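Local coordinates for protein 2,5-dihydroxypyridine 5,6-dioxygenase (Pseudomonas putida KT2440, PDB 7CUP) that catalyses the iron-dependent dioxygenolytic ring opening of 2,5-dihydroxypyridine between carbons 5 and 6, yielding N-formylmaleamate in aerobic nicotinate degradation, at residues 218-229 / 240-251. Numbering follows the deposited sequence.
Sequences PFKNYCRERITL and HGGFEAEYLRDY
The F219 ring wedges between Y247 and Y251, one helical turn apart. Y247 turns its edge to one face of F219, where Y247 CE1 sits over the ring centre, 3.6 Å above the F219 plane. The CE1-CZ edge of F219 in turn points into the face of Y251. Both T-shaped pairs have ring planes at 84°, and L248 CD1 approaches F219 CE2 obliquely. Both tyrosines leave the helix with CG anti to the backbone N (chi1 near 180° in both), which directs rings from successive turns toward F219, Y247 over its face and Y251 at its edge. An alanine in place of F219 would probably open a gap between the tyrosines and cost each of them one edge-to-face partner. Nearer the helix start, the E244 chain bends at chi2 (93°) and brings OE1 2.8 Å from R224 N in a nearly straight bond, met from above the carboxylate plane; OE2 receives a weak bond from E225 N. In the reverse direction, E225 OE1 accepts the F243 N-H at 3.1 Å, also from above the carboxylate plane. The two carboxylates lie close, E225 OE1 to E244 OE2 3.6 Å, and R224 of the second subunit forms salt bridges to both, probably offsetting their repulsion. I227 crosses E244 at about a right angle, CD1 resting 3.4 Å from E244 CB. A water accepts from G242 N and donates to R226 O. T228 and H240 form an antiparallel hydrogen-bonded pair, N-H to O in both directions. Y247 OH reaches T277 O of the second subunit. The contact thus joins a beta-hairpin, strands 227-232 and 235-240, to the helix directly following it, G242 being the N-cap; the preceding loop folds back over that helix through an aromatic cluster at a subunit interface.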
loop_
_atom_site.group_PDB
_atom_site.type_symbol
_atom_site.label_atom_id
_atom_site.label_comp_id
_atom_site.label_asym_id
_atom_site.label_seq_id
_atom_site.Cartn_x
_atom_site.Cartn_y
_atom_site.Cartn_z
ATOM N N PRO A 218 11.647 -0.992 30.565
ATOM C CA PRO A 218 11.873 -0.993 29.108
ATOM C C PRO A 218 13.187 -0.425 28.532
ATOM O O PRO A 218 13.216 -0.222 27.343
ATOM C CB PRO A 218 10.738 -0.078 28.613
ATOM C CG PRO A 218 10.622 0.951 29.707
ATOM C CD PRO A 218 10.891 0.200 31.003
ATOM N N PHE A 219 14.250 -0.243 29.318
ATOM C CA PHE A 219 15.528 0.305 28.796
ATOM C C PHE A 219 16.148 -0.709 27.825
ATOM O O PHE A 219 16.840 -0.296 26.899
ATOM C CB PHE A 219 16.544 0.653 29.889
ATOM C CG PHE A 219 16.072 1.550 31.012
ATOM C CD1 PHE A 219 14.915 2.301 30.908
ATOM C CD2 PHE A 219 16.795 1.624 32.198
ATOM C CE1 PHE A 219 14.495 3.105 31.960
ATOM C CE2 PHE A 219 16.381 2.442 33.244
ATOM C CZ PHE A 219 15.210 3.154 33.133
ATOM N N LYS A 220 15.960 -1.999 28.069
ATOM C CA LYS A 220 16.528 -3.091 27.236
ATOM C C LYS A 220 18.054 -2.957 27.134
ATOM O O LYS A 220 18.578 -3.068 26.025
ATOM C CB LYS A 220 15.852 -3.096 25.864
ATOM C CG LYS A 220 14.361 -3.360 25.930
ATOM C CD LYS A 220 13.586 -2.896 24.740
ATOM C CE LYS A 220 12.169 -3.382 24.810
ATOM N NZ LYS A 220 11.257 -2.439 24.135
ATOM N N ASN A 221 18.729 -2.758 28.268
ATOM C CA ASN A 221 20.209 -2.711 28.371
ATOM C C ASN A 221 20.627 -3.843 29.278
ATOM O O ASN A 221 19.889 -4.129 30.210
ATOM C CB ASN A 221 20.731 -1.406 28.980
ATOM C CG ASN A 221 20.518 -0.220 28.064
ATOM O OD1 ASN A 221 20.266 0.911 28.514
ATOM N ND2 ASN A 221 20.629 -0.482 26.770
ATOM N N TYR A 222 21.742 -4.472 28.971
ATOM C CA TYR A 222 22.507 -5.287 29.940
ATOM C C TYR A 222 23.341 -4.321 30.786
ATOM O O TYR A 222 24.113 -3.550 30.205
ATOM C CB TYR A 222 23.383 -6.296 29.205
ATOM C CG TYR A 222 22.629 -7.294 28.371
ATOM C CD1 TYR A 222 22.114 -8.447 28.929
ATOM C CD2 TYR A 222 22.501 -7.136 27.002
ATOM C CE1 TYR A 222 21.498 -9.420 28.154
ATOM C CE2 TYR A 222 21.867 -8.084 26.216
ATOM C CZ TYR A 222 21.346 -9.231 26.791
ATOM O OH TYR A 222 20.701 -10.158 26.007
ATOM N N CYS A 223 23.184 -4.341 32.105
ATOM C CA CYS A 223 23.998 -3.498 33.025
ATOM C C CYS A 223 25.484 -3.794 32.793
ATOM O O CYS A 223 25.850 -4.975 32.741
ATOM C CB CYS A 223 23.626 -3.756 34.478
ATOM S SG CYS A 223 21.957 -3.173 34.847
ATOM N N ARG A 224 26.312 -2.771 32.655
ATOM C CA ARG A 224 27.780 -2.957 32.528
ATOM C C ARG A 224 28.445 -2.661 33.877
ATOM O O ARG A 224 29.603 -3.020 34.036
ATOM C CB ARG A 224 28.290 -2.126 31.342
ATOM C CG ARG A 224 27.737 -2.582 29.997
ATOM C CD ARG A 224 27.959 -4.069 29.780
ATOM N NE ARG A 224 29.389 -4.441 29.821
ATOM C CZ ARG A 224 30.160 -4.639 28.749
ATOM N NH1 ARG A 224 29.664 -4.524 27.529
ATOM N NH2 ARG A 224 31.425 -4.995 28.896
ATOM N N GLU A 225 27.717 -2.103 34.832
ATOM C CA GLU A 225 28.141 -2.044 36.255
ATOM C C GLU A 225 26.909 -2.302 37.116
ATOM O O GLU A 225 25.784 -2.079 36.652
ATOM C CB GLU A 225 28.763 -0.703 36.669
ATOM C CG GLU A 225 29.114 0.235 35.528
ATOM C CD GLU A 225 29.393 1.671 35.966
ATOM O OE1 GLU A 225 28.908 2.629 35.269
ATOM O OE2 GLU A 225 30.100 1.832 37.008
ATOM N N ARG A 226 27.134 -2.708 38.353
ATOM C CA ARG A 226 26.081 -3.068 39.327
ATOM C C ARG A 226 25.198 -1.861 39.649
ATOM O O ARG A 226 25.674 -0.721 39.665
ATOM C CB ARG A 226 26.745 -3.619 40.589
ATOM C CG ARG A 226 27.470 -4.923 40.338
ATOM C CD ARG A 226 27.935 -5.560 41.623
ATOM N NE ARG A 226 28.333 -6.925 41.347
ATOM C CZ ARG A 226 29.087 -7.672 42.145
ATOM N NH1 ARG A 226 29.543 -7.167 43.280
ATOM N NH2 ARG A 226 29.378 -8.919 41.799
ATOM N N ILE A 227 23.920 -2.123 39.870
ATOM C CA ILE A 227 23.014 -1.173 40.561
ATOM C C ILE A 227 22.576 -1.876 41.832
ATOM O O ILE A 227 22.159 -3.036 41.715
ATOM C CB ILE A 227 21.827 -0.768 39.679
ATOM C CG1 ILE A 227 22.302 -0.186 38.346
ATOM C CG2 ILE A 227 20.913 0.186 40.422
ATOM C CD1 ILE A 227 21.183 0.021 37.361
ATOM N N THR A 228 22.769 -1.220 42.979
ATOM C CA THR A 228 22.255 -1.676 44.293
ATOM C C THR A 228 20.955 -0.928 44.611
ATOM O O THR A 228 20.970 0.324 44.618
ATOM C CB THR A 228 23.294 -1.445 45.398
ATOM O OG1 THR A 228 24.514 -2.056 44.995
ATOM C CG2 THR A 228 22.860 -2.047 46.717
ATOM N N LEU A 229 19.875 -1.670 44.850
ATOM C CA LEU A 229 18.574 -1.132 45.324
ATOM C C LEU A 229 18.373 -1.544 46.788
ATOM O O LEU A 229 18.378 -2.759 47.093
ATOM C CB LEU A 229 17.436 -1.671 44.454
ATOM C CG LEU A 229 17.654 -1.537 42.952
ATOM C CD1 LEU A 229 16.593 -2.304 42.194
ATOM C CD2 LEU A 229 17.638 -0.080 42.562
ATOM N N HIS A 240 22.031 2.974 43.976
ATOM C CA HIS A 240 23.491 3.242 44.013
ATOM C C HIS A 240 24.252 2.482 42.925
ATOM O O HIS A 240 24.058 1.267 42.781
ATOM C CB HIS A 240 24.042 2.868 45.392
ATOM C CG HIS A 240 23.250 3.513 46.464
ATOM N ND1 HIS A 240 22.501 2.780 47.379
ATOM C CD2 HIS A 240 23.020 4.817 46.698
ATOM C CE1 HIS A 240 21.874 3.623 48.168
ATOM N NE2 HIS A 240 22.178 4.886 47.770
ATOM N N GLY A 241 25.171 3.192 42.280
ATOM C CA GLY A 241 26.166 2.664 41.336
ATOM C C GLY A 241 26.881 3.826 40.679
ATOM O O GLY A 241 26.978 4.880 41.319
ATOM N N GLY A 242 27.295 3.660 39.425
ATOM C CA GLY A 242 27.879 4.731 38.602
ATOM C C GLY A 242 26.863 5.239 37.599
ATOM O O GLY A 242 25.958 5.992 37.993
ATOM N N PHE A 243 26.949 4.792 36.349
ATOM C CA PHE A 243 26.179 5.436 35.259
ATOM C C PHE A 243 24.757 4.862 35.219
ATOM O O PHE A 243 23.821 5.656 35.173
ATOM C CB PHE A 243 26.899 5.339 33.912
ATOM C CG PHE A 243 26.009 5.761 32.777
ATOM C CD1 PHE A 243 25.506 7.049 32.733
ATOM C CD2 PHE A 243 25.574 4.843 31.841
ATOM C CE1 PHE A 243 24.626 7.415 31.728
ATOM C CE2 PHE A 243 24.702 5.214 30.828
ATOM C CZ PHE A 243 24.239 6.502 30.767
ATOM N N GLU A 244 24.610 3.544 35.184
ATOM C CA GLU A 244 23.278 2.920 35.110
ATOM C C GLU A 244 22.412 3.513 36.231
ATOM O O GLU A 244 21.282 3.882 35.941
ATOM C CB GLU A 244 23.342 1.398 35.198
ATOM C CG GLU A 244 23.655 0.711 33.875
ATOM C CD GLU A 244 25.127 0.440 33.666
ATOM O OE1 GLU A 244 25.473 -0.148 32.631
ATOM O OE2 GLU A 244 25.919 0.821 34.553
ATOM N N ALA A 245 22.937 3.596 37.458
ATOM C CA ALA A 245 22.206 4.095 38.646
ATOM C C ALA A 245 21.752 5.530 38.402
ATOM O O ALA A 245 20.607 5.851 38.653
ATOM C CB ALA A 245 23.079 3.993 39.871
ATOM N N GLU A 246 22.618 6.393 37.921
ATOM C CA GLU A 246 22.217 7.802 37.699
ATOM C C GLU A 246 21.094 7.860 36.646
ATOM O O GLU A 246 20.162 8.664 36.796
ATOM C CB GLU A 246 23.409 8.604 37.197
ATOM C CG GLU A 246 23.107 10.075 37.038
ATOM C CD GLU A 246 24.303 10.800 36.469
ATOM O OE1 GLU A 246 24.192 11.987 36.194
ATOM O OE2 GLU A 246 25.351 10.158 36.300
ATOM N N TYR A 247 21.205 7.060 35.590
ATOM C CA TYR A 247 20.197 7.012 34.499
ATOM C C TYR A 247 18.877 6.510 35.084
ATOM O O TYR A 247 17.843 7.132 34.809
ATOM C CB TYR A 247 20.679 6.159 33.325
ATOM C CG TYR A 247 19.718 6.075 32.163
ATOM C CD1 TYR A 247 18.641 5.210 32.187
ATOM C CD2 TYR A 247 19.893 6.836 31.024
ATOM C CE1 TYR A 247 17.753 5.109 31.125
ATOM C CE2 TYR A 247 19.034 6.721 29.940
ATOM C CZ TYR A 247 17.952 5.862 29.993
ATOM O OH TYR A 247 17.057 5.764 28.972
ATOM N N LEU A 248 18.914 5.431 35.870
ATOM C CA LEU A 248 17.695 4.872 36.514
ATOM C C LEU A 248 17.106 5.941 37.430
ATOM O O LEU A 248 15.885 6.171 37.352
ATOM C CB LEU A 248 18.028 3.597 37.286
ATOM C CG LEU A 248 16.837 2.909 37.947
ATOM C CD1 LEU A 248 15.674 2.701 36.965
ATOM C CD2 LEU A 248 17.252 1.600 38.600
ATOM N N ARG A 249 17.924 6.597 38.257
ATOM C CA ARG A 249 17.387 7.590 39.226
ATOM C C ARG A 249 16.721 8.738 38.459
ATOM O O ARG A 249 15.652 9.184 38.862
ATOM C CB ARG A 249 18.463 8.167 40.153
ATOM C CG ARG A 249 18.883 7.292 41.322
ATOM C CD ARG A 249 19.807 8.089 42.260
ATOM N NE ARG A 249 21.018 8.615 41.609
ATOM C CZ ARG A 249 22.171 7.964 41.490
ATOM N NH1 ARG A 249 22.322 6.737 41.960
ATOM N NH2 ARG A 249 23.191 8.553 40.897
ATOM N N ASP A 250 17.344 9.217 37.394
ATOM C CA ASP A 250 16.817 10.348 36.600
ATOM C C ASP A 250 15.508 9.931 35.918
ATOM O O ASP A 250 14.588 10.774 35.787
ATOM C CB ASP A 250 17.874 10.810 35.604
ATOM C CG ASP A 250 17.634 12.169 34.986
ATOM O OD1 ASP A 250 18.198 13.152 35.482
ATOM O OD2 ASP A 250 16.901 12.228 34.004
ATOM N N TYR A 251 15.420 8.691 35.447
ATOM C CA TYR A 251 14.211 8.209 34.744
ATOM C C TYR A 251 13.050 8.203 35.729
ATOM O O TYR A 251 11.994 8.767 35.447
ATOM C CB TYR A 251 14.427 6.813 34.172
ATOM C CG TYR A 251 13.223 6.277 33.441
ATOM C CD1 TYR A 251 12.903 6.739 32.171
ATOM C CD2 TYR A 251 12.393 5.330 34.018
ATOM C CE1 TYR A 251 11.808 6.234 31.484
ATOM C CE2 TYR A 251 11.299 4.809 33.345
ATOM C CZ TYR A 251 11.009 5.264 32.072
ATOM O OH TYR A 251 9.914 4.801 31.408
HETATM O O HOH W 1 25.646 1.674 38.056
HETATM O O HOH W 2 25.691 -0.768 43.175
#